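Putative glutaryl-CoA dehydrogenase (Thermus thermophilus, PDB 2EBA) binds flavin-adenine dinucleotide and belongs to the acyl-CoA dehydrogenase family of flavoproteins, here assembled as a tetramer. Local coordinates at residues I78-E83 and A255-Y260; G88-V93 and Y362-T367; N325-L330 and G366-H371. All coordinates share one frame; numbering follows the deposited sequence.

Contact 1 of 3, residues I78-E83 and A255-Y260; sequences ICYELE and ALEAVY
Tyr80 and Glu257 meet through a short hydrogen bond, the tight end of this contact: Tyr80 OH donates to Glu257 OE2 at 2.5 Å. The carboxylate oxygen lies at the edge of the phenol ring, close to its plane, and receives the bond on its anti lone pair, the one turned away from the other oxygen. Both side chains leave their helices with CG anti to the backbone N (chi1 -175° for Tyr80, 161° for Glu257), and they cross at about a right angle. Extended beyond CG, the chain of Glu257 brings OE2 to the ring edge, while Tyr80 OH also comes within 3.5 Å of Glu257 CB. The cluster is strongly polar: Tyr80 OH has a second hydrogen bond to His294 NE2, and Glu257 OE1 forms salt bridges with Arg23 and Arg84. These cations probably stabilise the charged carboxylate. In the acyl-CoA dehydrogenase fold this is a junction between the two helical domains, with helix 72-85 from the N-terminal one packed on helix 235-269 from the C-terminal one. The other end is held by van der Waals touch alone, with no bond across it, although its backbones come closest, Glu83 CA to Ala255 CA being 5.4 Å. There one residue pair touches, the Ala255 CB methyl resting 3.8 Å from both Glu83 CG and Glu83 O, and the bent Glu83 chain carries its carboxylate to Ser87 and Arg90.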
loop_
_atom_site.group_PDB
_atom_site.type_symbol
_atom_site.label_atom_id
_atom_site.label_comp_id
_atom_site.label_asym_id
_atom_site.label_seq_id
_atom_site.Cartn_x
_atom_site.Cartn_y
_atom_site.Cartn_z
ATOM N N ILE A 78 -9.044 16.686 25.257
ATOM C CA ILE A 78 -9.898 15.829 26.054
ATOM C C ILE A 78 -10.399 14.704 25.143
ATOM O O ILE A 78 -10.577 13.566 25.575
ATOM C CB ILE A 78 -11.103 16.586 26.697
ATOM C CG1 ILE A 78 -12.211 16.779 25.684
ATOM C CG2 ILE A 78 -10.665 17.913 27.267
ATOM C CD1 ILE A 78 -13.419 15.982 26.034
ATOM N N CYS A 79 -10.613 15.026 23.874
ATOM C CA CYS A 79 -11.061 14.022 22.919
ATOM C C CYS A 79 -9.996 12.942 22.812
ATOM O O CYS A 79 -10.302 11.749 22.756
ATOM C CB CYS A 79 -11.303 14.661 21.554
ATOM S SG CYS A 79 -12.847 15.561 21.470
ATOM N N TYR A 80 -8.744 13.384 22.801
ATOM C CA TYR A 80 -7.571 12.519 22.720
ATOM C C TYR A 80 -7.615 11.461 23.828
ATOM O O TYR A 80 -7.564 10.247 23.584
ATOM C CB TYR A 80 -6.306 13.383 22.879
ATOM C CG TYR A 80 -5.003 12.647 22.693
ATOM C CD1 TYR A 80 -4.402 12.560 21.432
ATOM C CD2 TYR A 80 -4.391 11.996 23.762
ATOM C CE1 TYR A 80 -3.222 11.842 21.242
ATOM C CE2 TYR A 80 -3.213 11.269 23.583
ATOM C CZ TYR A 80 -2.636 11.199 22.318
ATOM O OH TYR A 80 -1.470 10.502 22.119
ATOM N N GLU A 81 -7.702 11.950 25.061
ATOM C CA GLU A 81 -7.749 11.088 26.230
ATOM C C GLU A 81 -9.013 10.210 26.257
ATOM O O GLU A 81 -8.962 9.045 26.656
ATOM C CB GLU A 81 -7.644 11.940 27.504
ATOM C CG GLU A 81 -6.263 12.559 27.723
ATOM C CD GLU A 81 -5.145 11.523 27.696
ATOM O OE1 GLU A 81 -5.280 10.482 28.366
ATOM O OE2 GLU A 81 -4.128 11.750 27.013
ATOM N N LEU A 82 -10.141 10.766 25.830
ATOM C CA LEU A 82 -11.379 10.004 25.793
ATOM C C LEU A 82 -11.234 8.801 24.848
ATOM O O LEU A 82 -11.433 7.654 25.256
ATOM C CB LEU A 82 -12.529 10.901 25.325
ATOM C CG LEU A 82 -13.199 11.815 26.353
ATOM C CD1 LEU A 82 -14.031 12.846 25.637
ATOM C CD2 LEU A 82 -14.068 10.995 27.285
ATOM N N GLU A 83 -10.867 9.074 23.596
ATOM C CA GLU A 83 -10.717 8.047 22.566
ATOM C C GLU A 83 -9.666 7.025 22.927
ATOM O O GLU A 83 -9.788 5.844 22.611
ATOM C CB GLU A 83 -10.340 8.692 21.238
ATOM C CG GLU A 83 -10.530 7.784 20.040
ATOM C CD GLU A 83 -11.507 8.361 19.039
ATOM O OE1 GLU A 83 -11.520 9.605 18.892
ATOM O OE2 GLU A 83 -12.244 7.579 18.401
ATOM N N ALA A 255 -6.327 6.913 20.426
ATOM C CA ALA A 255 -6.543 5.475 20.289
ATOM C C ALA A 255 -5.279 4.869 19.661
ATOM O O ALA A 255 -4.976 3.693 19.855
ATOM C CB ALA A 255 -7.770 5.199 19.399
ATOM N N LEU A 256 -4.550 5.692 18.909
ATOM C CA LEU A 256 -3.319 5.252 18.264
ATOM C C LEU A 256 -2.258 5.053 19.338
ATOM O O LEU A 256 -1.513 4.092 19.305
ATOM C CB LEU A 256 -2.845 6.286 17.237
ATOM C CG LEU A 256 -1.921 5.771 16.115
ATOM C CD1 LEU A 256 -1.664 6.855 15.082
ATOM C CD2 LEU A 256 -0.616 5.311 16.703
ATOM N N GLU A 257 -2.183 5.969 20.295
ATOM C CA GLU A 257 -1.226 5.814 21.390
ATOM C C GLU A 257 -1.571 4.538 22.183
ATOM O O GLU A 257 -0.691 3.798 22.621
ATOM C CB GLU A 257 -1.274 7.035 22.324
ATOM C CG GLU A 257 -0.680 6.770 23.709
ATOM C CD GLU A 257 -0.693 7.979 24.617
ATOM O OE1 GLU A 257 -0.649 7.784 25.846
ATOM O OE2 GLU A 257 -0.728 9.124 24.119
ATOM N N ALA A 258 -2.862 4.279 22.351
ATOM C CA ALA A 258 -3.294 3.108 23.089
ATOM C C ALA A 258 -2.842 1.794 22.448
ATOM O O ALA A 258 -2.268 0.947 23.127
ATOM C CB ALA A 258 -4.806 3.119 23.246
ATOM N N VAL A 259 -3.092 1.616 21.154
ATOM C CA VAL A 259 -2.702 0.368 20.490
ATOM C C VAL A 259 -1.198 0.261 20.284
ATOM O O VAL A 259 -0.630 -0.831 20.295
ATOM C CB VAL A 259 -3.403 0.195 19.111
ATOM C CG1 VAL A 259 -4.907 0.227 19.289
ATOM C CG2 VAL A 259 -2.946 1.280 18.142
ATOM N N TYR A 260 -0.551 1.403 20.089
ATOM C CA TYR A 260 0.891 1.431 19.880
ATOM C C TYR A 260 1.585 1.022 21.166
ATOM O O TYR A 260 2.418 0.119 21.185
ATOM C CB TYR A 260 1.318 2.840 19.479
ATOM C CG TYR A 260 2.799 3.114 19.610
ATOM C CD1 TYR A 260 3.707 2.734 18.611
ATOM C CD2 TYR A 260 3.296 3.787 20.728
ATOM C CE1 TYR A 260 5.079 3.026 18.729
ATOM C CE2 TYR A 260 4.655 4.082 20.855
ATOM C CZ TYR A 260 5.537 3.705 19.859
ATOM O OH TYR A 260 6.867 4.035 20.028
#

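Contact 2 of 3, residues G88-V93 and Y362-T367; sequences GLRSFV and YTYEGT. With FAD (flavin-adenine dinucleotide), chain I.
Ser91 and Tyr364 have the nearest CA atoms across this contact, yet these are 10.6 Å apart, so a helical turn and a loop are bridged by side chains alone. Tyr364 spans the gap, its ring directed at the helix from a first torsion that sets CG between the backbone N and the carbonyl carbon (chi1 70°). Its hydroxyl is gripped twice. Arg90 NH2 donates to Tyr364 OH over 2.7 Å with an N-H...O angle of 147°, the oxygen lying somewhat out of the guanidinium plane; Tyr364 OH in turn donates to Ser91 OG at 3.0 Å. Ser91 OG is itself bonded to Ser87 O, so the chain of polar groups ends on the helix backbone. Arg90 comes in at the ring edge, with guanidinium and phenol planes 75° apart, and its NE is held by a salt bridge to Glu83. The same ring lies beside the flavin: Tyr364 CD2 is 3.6 Å from FAD C6, again at the edge. Further along the loop, Thr367 OG1 and FAD O2B share a hydrogen bond of 2.9 Å; Thr363, Tyr364, Glu365 and Thr367 all belong to the cofactor pocket of this flavoprotein. Helix 87-107 thus faces the connection between helices 351-361 and 368-380, while helix 235-269 touches both segments, Ile248 meeting Arg90 and Glu365.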
loop_
_atom_site.group_PDB
_atom_site.type_symbol
_atom_site.label_atom_id
_atom_site.label_comp_id
_atom_site.label_asym_id
_atom_site.label_seq_id
_atom_site.Cartn_x
_atom_site.Cartn_y
_atom_site.Cartn_z
ATOM N N GLY A 88 -16.258 5.237 21.855
ATOM C CA GLY A 88 -17.631 5.473 22.247
ATOM C C GLY A 88 -17.740 6.585 23.270
ATOM O O GLY A 88 -18.689 7.384 23.264
ATOM N N LEU A 89 -16.763 6.643 24.163
ATOM C CA LEU A 89 -16.774 7.662 25.191
ATOM C C LEU A 89 -16.529 9.018 24.558
ATOM O O LEU A 89 -17.114 10.017 24.978
ATOM C CB LEU A 89 -15.712 7.369 26.258
ATOM C CG LEU A 89 -15.830 6.053 27.044
ATOM C CD1 LEU A 89 -14.710 5.958 28.069
ATOM C CD2 LEU A 89 -17.188 5.971 27.733
ATOM N N ARG A 90 -15.676 9.048 23.540
ATOM C CA ARG A 90 -15.348 10.294 22.842
ATOM C C ARG A 90 -16.537 10.753 21.995
ATOM O O ARG A 90 -16.813 11.947 21.872
ATOM C CB ARG A 90 -14.108 10.080 21.961
ATOM C CG ARG A 90 -13.437 11.353 21.419
ATOM C CD ARG A 90 -14.081 11.842 20.122
ATOM N NE ARG A 90 -14.044 10.806 19.097
ATOM C CZ ARG A 90 -15.029 10.551 18.243
ATOM N NH1 ARG A 90 -16.151 11.257 18.280
ATOM N NH2 ARG A 90 -14.903 9.564 17.364
ATOM N N SER A 91 -17.242 9.776 21.423
ATOM C CA SER A 91 -18.410 10.031 20.588
ATOM C C SER A 91 -19.475 10.803 21.344
ATOM O O SER A 91 -20.052 11.751 20.817
ATOM C CB SER A 91 -19.002 8.708 20.093
ATOM O OG SER A 91 -18.106 8.059 19.207
ATOM N N PHE A 92 -19.747 10.391 22.576
ATOM C CA PHE A 92 -20.747 11.081 23.366
ATOM C C PHE A 92 -20.379 12.558 23.492
ATOM O O PHE A 92 -21.209 13.433 23.253
ATOM C CB PHE A 92 -20.885 10.453 24.761
ATOM C CG PHE A 92 -21.864 11.178 25.651
ATOM C CD1 PHE A 92 -21.453 12.236 26.462
ATOM C CD2 PHE A 92 -23.216 10.855 25.613
ATOM C CE1 PHE A 92 -22.374 12.965 27.214
ATOM C CE2 PHE A 92 -24.156 11.578 26.362
ATOM C CZ PHE A 92 -23.732 12.639 27.163
ATOM N N VAL A 93 -19.134 12.840 23.863
ATOM C CA VAL A 93 -18.702 14.221 24.016
ATOM C C VAL A 93 -18.723 15.000 22.706
ATOM O O VAL A 93 -19.029 16.202 22.706
ATOM C CB VAL A 93 -17.305 14.305 24.635
ATOM C CG1 VAL A 93 -16.872 15.761 24.744
ATOM C CG2 VAL A 93 -17.325 13.651 25.996
ATOM N N TYR A 362 -14.039 5.680 11.027
ATOM C CA TYR A 362 -13.555 5.713 9.664
ATOM C C TYR A 362 -14.709 5.962 8.686
ATOM O O TYR A 362 -14.503 6.433 7.575
ATOM C CB TYR A 362 -12.876 4.378 9.369
ATOM C CG TYR A 362 -12.348 4.214 7.977
ATOM C CD1 TYR A 362 -11.357 5.053 7.473
ATOM C CD2 TYR A 362 -12.818 3.189 7.168
ATOM C CE1 TYR A 362 -10.856 4.861 6.192
ATOM C CE2 TYR A 362 -12.323 2.993 5.896
ATOM C CZ TYR A 362 -11.352 3.822 5.415
ATOM O OH TYR A 362 -10.907 3.599 4.145
ATOM N N THR A 363 -15.924 5.662 9.128
ATOM C CA THR A 363 -17.121 5.820 8.316
ATOM C C THR A 363 -17.963 7.083 8.566
ATOM O O THR A 363 -18.268 7.825 7.632
ATOM C CB THR A 363 -18.016 4.578 8.484
ATOM O OG1 THR A 363 -17.383 3.460 7.857
ATOM C CG2 THR A 363 -19.374 4.791 7.858
ATOM N N TYR A 364 -18.348 7.325 9.813
ATOM C CA TYR A 364 -19.180 8.484 10.093
ATOM C C TYR A 364 -18.445 9.813 10.061
ATOM O O TYR A 364 -17.222 9.855 9.989
ATOM C CB TYR A 364 -19.944 8.308 11.418
ATOM C CG TYR A 364 -19.162 8.341 12.725
ATOM C CD1 TYR A 364 -17.915 8.969 12.835
ATOM C CD2 TYR A 364 -19.723 7.807 13.884
ATOM C CE1 TYR A 364 -17.263 9.060 14.072
ATOM C CE2 TYR A 364 -19.082 7.894 15.112
ATOM C CZ TYR A 364 -17.858 8.518 15.201
ATOM O OH TYR A 364 -17.239 8.579 16.425
ATOM N N GLU A 365 -19.199 10.905 10.105
ATOM C CA GLU A 365 -18.598 12.232 10.056
ATOM C C GLU A 365 -17.800 12.366 8.759
ATOM O O GLU A 365 -16.720 12.961 8.730
ATOM C CB GLU A 365 -17.696 12.437 11.270
ATOM C CG GLU A 365 -18.452 12.338 12.584
ATOM C CD GLU A 365 -18.851 13.690 13.134
ATOM O OE1 GLU A 365 -18.932 14.653 12.350
ATOM O OE2 GLU A 365 -19.091 13.793 14.354
ATOM N N GLY A 366 -18.366 11.816 7.687
ATOM C CA GLY A 366 -17.722 11.860 6.383
ATOM C C GLY A 366 -16.788 10.684 6.196
ATOM O O GLY A 366 -15.795 10.592 6.896
ATOM N N THR A 367 -17.099 9.771 5.282
ATOM C CA THR A 367 -16.227 8.620 5.047
ATOM C C THR A 367 -14.877 9.034 4.443
ATOM O O THR A 367 -14.691 10.177 4.015
ATOM C CB THR A 367 -16.856 7.589 4.082
ATOM O OG1 THR A 367 -17.141 8.214 2.827
ATOM C CG2 THR A 367 -18.114 7.022 4.653
HETATM P PA FAD I . -23.191 5.417 2.080
HETATM O O1A FAD I . -24.130 4.666 1.161
HETATM O O2A FAD I . -23.264 6.919 2.196
HETATM O O5B FAD I . -21.685 4.952 1.704
HETATM C C5B FAD I . -21.296 3.706 1.447
HETATM C C4B FAD I . -19.993 3.491 0.721
HETATM O O4B FAD I . -19.930 4.439 -0.554
HETATM C C3B FAD I . -18.884 4.404 1.478
HETATM O O3B FAD I . -17.642 3.805 1.125
HETATM C C2B FAD I . -18.709 5.775 0.785
HETATM O O2B FAD I . -17.398 6.192 0.742
HETATM C C1B FAD I . -19.015 5.375 -0.636
HETATM N N9A FAD I . -19.573 6.627 -1.306
HETATM C C8A FAD I . -20.677 7.270 -0.959
HETATM N N7A FAD I . -20.822 8.314 -1.841
HETATM C C5A FAD I . -19.796 8.286 -2.737
HETATM C C6A FAD I . -19.416 9.091 -3.862
HETATM N N6A FAD I . -20.138 10.161 -4.236
HETATM N N1A FAD I . -18.284 8.763 -4.568
HETATM C C2A FAD I . -17.519 7.685 -4.217
HETATM N N3A FAD I . -17.861 6.901 -3.143
HETATM C C4A FAD I . -18.996 7.179 -2.401
HETATM N N1 FAD I . -25.078 10.229 11.385
HETATM C C2 FAD I . -25.617 11.344 11.983
HETATM O O2 FAD I . -26.146 12.231 11.291
HETATM N N3 FAD I . -25.579 11.479 13.344
HETATM C C4 FAD I . -25.007 10.508 14.132
HETATM O O4 FAD I . -24.995 10.645 15.371
HETATM C C4X FAD I . -24.452 9.355 13.538
HETATM N N5 FAD I . -23.892 8.354 14.306
HETATM C C5X FAD I . -23.385 7.211 13.735
HETATM C C6 FAD I . -22.851 6.186 14.558
HETATM C C7 FAD I . -22.353 4.991 13.980
HETATM C C7M FAD I . -21.815 3.934 14.922
HETATM C C8 FAD I . -22.376 4.820 12.560
HETATM C C8M FAD I . -21.869 3.577 11.860
HETATM C C9 FAD I . -22.903 5.843 11.751
HETATM C C9A FAD I . -23.423 7.059 12.308
HETATM N N10 FAD I . -23.983 8.091 11.525
HETATM C C10 FAD I . -24.496 9.220 12.122
HETATM C "C1'" FAD I . -24.073 7.996 10.061
HETATM C "C2'" FAD I . -22.755 8.058 9.346
HETATM O "O2'" FAD I . -22.371 9.415 9.193
HETATM C "C3'" FAD I . -22.931 7.333 8.043
HETATM O "O3'" FAD I . -22.725 5.945 8.288
HETATM C "C4'" FAD I . -21.969 7.775 6.947
HETATM O "O4'" FAD I . -22.431 8.980 6.330
HETATM C "C5'" FAD I . -21.854 6.707 5.877
HETATM O "O5'" FAD I . -23.018 6.704 5.075
HETATM P P FAD I . -23.970 5.413 4.843
HETATM O O1P FAD I . -23.824 4.418 5.953
HETATM O O2P FAD I . -25.361 5.933 4.576
HETATM O O3P FAD I . -23.323 4.739 3.541
#

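Contact 3 of 3, residues N325-L330 and G366-H371; sequences NVWKAL and GTHDVH. With FAD (flavin-adenine dinucleotide), chain I.
His368 and Trp327 make this contact by themselves, as a T-shaped aromatic pair in which the imidazole edge is directed at the face of the indole. The five-membered ring of Trp327 and the His368 ring have centroids 4.8 Å apart and planes inclined at 62°, which excludes a parallel stack. His368 NE2 sits over that face but off its centre, toward the rim, 3.9 Å from Trp327 CG. The neighbouring carbon, His368 CD2, rests 3.9 Å from Trp327 CB and extends the touch onto the aliphatic root of the side chain. In each residue CG is anti to the backbone N (chi1 -177° for Trp327 and -169° for His368). With both CB atoms already directed at the opposite segment, these torsions let the rings bridge backbones whose nearest CA atoms, Trp327 and His368, stand 7.5 Å apart. The Tyr362 ring also meets Trp327, there with planes only about 20° apart, so the indole belongs to a small aromatic cluster of the C-terminal helical domain.

His368 begins helix 368-380, and Thr367 before it is the N-cap: Thr367 OG1 accepts a weak bond of 3.4 Å from Val370 N. Asp369, in the first turn of the helix, places CB 3.5 Å from FAD O2B and forms a salt bridge with Lys286 of the third subunit. The helix start therefore faces helix 315-340 through His368, the cofactor through Thr367 and Asp369, and a neighbouring subunit through Asp369. No hydrogen bond crosses between the two segments, and His368 NE2, covered by the indole, has no polar partner in the model. The contact thus rests on dispersion and aromatic electrostatics, and with NE2 lacking a partner a neutral imidazole is plausible.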
loop_
_atom_site.group_PDB
_atom_site.type_symbol
_atom_site.label_atom_id
_atom_site.label_comp_id
_atom_site.label_asym_id
_atom_site.label_seq_id
_atom_site.Cartn_x
_atom_site.Cartn_y
_atom_site.Cartn_z
ATOM N N ASN A 325 -5.787 11.188 9.930
ATOM C CA ASN A 325 -5.645 10.621 11.261
ATOM C C ASN A 325 -6.453 9.360 11.536
ATOM O O ASN A 325 -5.950 8.416 12.140
ATOM C CB ASN A 325 -5.956 11.684 12.329
ATOM C CG ASN A 325 -4.942 12.818 12.336
ATOM O OD1 ASN A 325 -4.992 13.710 13.187
ATOM N ND2 ASN A 325 -4.015 12.787 11.386
ATOM N N VAL A 326 -7.708 9.333 11.116
ATOM C CA VAL A 326 -8.525 8.150 11.366
ATOM C C VAL A 326 -8.000 6.957 10.564
ATOM O O VAL A 326 -7.902 5.848 11.092
ATOM C CB VAL A 326 -10.029 8.438 11.050
ATOM C CG1 VAL A 326 -10.881 7.186 11.286
ATOM C CG2 VAL A 326 -10.525 9.591 11.939
ATOM N N TRP A 327 -7.634 7.198 9.306
ATOM C CA TRP A 327 -7.116 6.154 8.442
ATOM C C TRP A 327 -5.906 5.520 9.096
ATOM O O TRP A 327 -5.792 4.295 9.179
ATOM C CB TRP A 327 -6.688 6.745 7.101
ATOM C CG TRP A 327 -6.204 5.736 6.120
ATOM C CD1 TRP A 327 -5.220 5.909 5.187
ATOM C CD2 TRP A 327 -6.739 4.425 5.903
ATOM N NE1 TRP A 327 -5.113 4.789 4.399
ATOM C CE2 TRP A 327 -6.035 3.863 4.815
ATOM C CE3 TRP A 327 -7.751 3.668 6.524
ATOM C CZ2 TRP A 327 -6.311 2.576 4.327
ATOM C CZ3 TRP A 327 -8.027 2.378 6.038
ATOM C CH2 TRP A 327 -7.309 1.852 4.951
ATOM N N LYS A 328 -4.999 6.374 9.554
ATOM C CA LYS A 328 -3.768 5.932 10.202
ATOM C C LYS A 328 -4.050 5.140 11.462
ATOM O O LYS A 328 -3.446 4.101 11.684
ATOM C CB LYS A 328 -2.868 7.137 10.511
ATOM C CG LYS A 328 -2.287 7.761 9.258
ATOM C CD LYS A 328 -1.534 9.047 9.515
ATOM C CE LYS A 328 -1.057 9.617 8.203
ATOM N NZ LYS A 328 -0.334 10.893 8.440
ATOM N N ALA A 329 -4.973 5.623 12.283
ATOM C CA ALA A 329 -5.321 4.929 13.506
ATOM C C ALA A 329 -5.984 3.583 13.180
ATOM O O ALA A 329 -5.777 2.606 13.881
ATOM C CB ALA A 329 -6.253 5.795 14.360
ATOM N N LEU A 330 -6.796 3.531 12.131
ATOM C CA LEU A 330 -7.423 2.268 11.771
ATOM C C LEU A 330 -6.316 1.319 11.285
ATOM O O LEU A 330 -6.247 0.162 11.686
ATOM C CB LEU A 330 -8.482 2.465 10.666
ATOM C CG LEU A 330 -9.221 1.212 10.158
ATOM C CD1 LEU A 330 -9.966 0.511 11.292
ATOM C CD2 LEU A 330 -10.189 1.600 9.088
ATOM N N GLY A 366 -18.366 11.816 7.687
ATOM C CA GLY A 366 -17.722 11.860 6.383
ATOM C C GLY A 366 -16.788 10.684 6.196
ATOM O O GLY A 366 -15.795 10.592 6.896
ATOM N N THR A 367 -17.099 9.771 5.282
ATOM C CA THR A 367 -16.227 8.620 5.047
ATOM C C THR A 367 -14.877 9.034 4.443
ATOM O O THR A 367 -14.691 10.177 4.015
ATOM C CB THR A 367 -16.856 7.589 4.082
ATOM O OG1 THR A 367 -17.141 8.214 2.827
ATOM C CG2 THR A 367 -18.114 7.022 4.653
ATOM N N HIS A 368 -13.945 8.087 4.392
ATOM C CA HIS A 368 -12.624 8.352 3.840
ATOM C C HIS A 368 -12.744 8.964 2.458
ATOM O O HIS A 368 -12.116 9.970 2.157
ATOM C CB HIS A 368 -11.811 7.063 3.771
ATOM C CG HIS A 368 -10.367 7.282 3.453
ATOM N ND1 HIS A 368 -9.897 7.410 2.164
ATOM C CD2 HIS A 368 -9.293 7.446 4.262
ATOM C CE1 HIS A 368 -8.597 7.642 2.191
ATOM N NE2 HIS A 368 -8.207 7.670 3.453
ATOM N N ASP A 369 -13.580 8.362 1.628
ATOM C CA ASP A 369 -13.784 8.851 0.278
ATOM C C ASP A 369 -14.462 10.219 0.137
ATOM O O ASP A 369 -14.124 10.969 -0.778
ATOM C CB ASP A 369 -14.534 7.802 -0.548
ATOM C CG ASP A 369 -13.681 6.579 -0.829
ATOM O OD1 ASP A 369 -12.462 6.741 -1.011
ATOM O OD2 ASP A 369 -14.216 5.455 -0.886
ATOM N N VAL A 370 -15.410 10.569 0.998
ATOM C CA VAL A 370 -16.009 11.889 0.834
ATOM C C VAL A 370 -14.962 12.974 1.116
ATOM O O VAL A 370 -14.925 14.005 0.447
ATOM C CB VAL A 370 -17.243 12.129 1.758
ATOM C CG1 VAL A 370 -18.226 10.987 1.621
ATOM C CG2 VAL A 370 -16.811 12.325 3.187
ATOM N N HIS A 371 -14.103 12.737 2.099
ATOM C CA HIS A 371 -13.089 13.722 2.437
ATOM C C HIS A 371 -12.107 13.854 1.287
ATOM O O HIS A 371 -11.629 14.947 0.987
ATOM C CB HIS A 371 -12.387 13.320 3.728
ATOM C CG HIS A 371 -13.279 13.371 4.927
ATOM N ND1 HIS A 371 -13.888 14.534 5.349
ATOM C CD2 HIS A 371 -13.686 12.402 5.781
ATOM C CE1 HIS A 371 -14.632 14.278 6.410
ATOM N NE2 HIS A 371 -14.529 12.993 6.692
HETATM P PA FAD I . -23.191 5.417 2.080
HETATM O O1A FAD I . -24.130 4.666 1.161
HETATM O O2A FAD I . -23.264 6.919 2.196
HETATM O O5B FAD I . -21.685 4.952 1.704
HETATM C C5B FAD I . -21.296 3.706 1.447
HETATM C C4B FAD I . -19.993 3.491 0.721
HETATM O O4B FAD I . -19.930 4.439 -0.554
HETATM C C3B FAD I . -18.884 4.404 1.478
HETATM O O3B FAD I . -17.642 3.805 1.125
HETATM C C2B FAD I . -18.709 5.775 0.785
HETATM O O2B FAD I . -17.398 6.192 0.742
HETATM C C1B FAD I . -19.015 5.375 -0.636
HETATM N N9A FAD I . -19.573 6.627 -1.306
HETATM C C8A FAD I . -20.677 7.270 -0.959
HETATM N N7A FAD I . -20.822 8.314 -1.841
HETATM C C5A FAD I . -19.796 8.286 -2.737
HETATM C C6A FAD I . -19.416 9.091 -3.862
HETATM N N6A FAD I . -20.138 10.161 -4.236
HETATM N N1A FAD I . -18.284 8.763 -4.568
HETATM C C2A FAD I . -17.519 7.685 -4.217
HETATM N N3A FAD I . -17.861 6.901 -3.143
HETATM C C4A FAD I . -18.996 7.179 -2.401
HETATM N N1 FAD I . -25.078 10.229 11.385
HETATM C C2 FAD I . -25.617 11.344 11.983
HETATM O O2 FAD I . -26.146 12.231 11.291
HETATM N N3 FAD I . -25.579 11.479 13.344
HETATM C C4 FAD I . -25.007 10.508 14.132
HETATM O O4 FAD I . -24.995 10.645 15.371
HETATM C C4X FAD I . -24.452 9.355 13.538
HETATM N N5 FAD I . -23.892 8.354 14.306
HETATM C C5X FAD I . -23.385 7.211 13.735
HETATM C C6 FAD I . -22.851 6.186 14.558
HETATM C C7 FAD I . -22.353 4.991 13.980
HETATM C C7M FAD I . -21.815 3.934 14.922
HETATM C C8 FAD I . -22.376 4.820 12.560
HETATM C C8M FAD I . -21.869 3.577 11.860
HETATM C C9 FAD I . -22.903 5.843 11.751
HETATM C C9A FAD I . -23.423 7.059 12.308
HETATM N N10 FAD I . -23.983 8.091 11.525
HETATM C C10 FAD I . -24.496 9.220 12.122
HETATM C "C1'" FAD I . -24.073 7.996 10.061
HETATM C "C2'" FAD I . -22.755 8.058 9.346
HETATM O "O2'" FAD I . -22.371 9.415 9.193
HETATM C "C3'" FAD I . -22.931 7.333 8.043
HETATM O "O3'" FAD I . -22.725 5.945 8.288
HETATM C "C4'" FAD I . -21.969 7.775 6.947
HETATM O "O4'" FAD I . -22.431 8.980 6.330
HETATM C "C5'" FAD I . -21.854 6.707 5.877
HETATM O "O5'" FAD I . -23.018 6.704 5.075
HETATM P P FAD I . -23.970 5.413 4.843
HETATM O O1P FAD I . -23.824 4.418 5.953
HETATM O O2P FAD I . -25.361 5.933 4.576
HETATM O O3P FAD I . -23.323 4.739 3.541
#

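From the N terminus, helix 72-85 supplies the first half of contact 1 and helix 87-107, next in the chain, the first half of contact 2. Contact 1 closes at 255-260 on helix 235-269, bringing the N-terminal helices onto the C-terminal domain, with the strands of the middle domain in the intervening chain. Contact 2 closes later, at 362-367, so the two loops cross; they touch where helices 72-85 and 87-107 meet. Contact 3 opens after contact 1 has closed, at 325-330 on helix 315-340, and ends at 366-371, sharing Gly366 and Thr367 with contact 2. Contacts 2 and 3 touch FAD, whereas the side chain of Glu83 in contact 1 is about 11 Å from it.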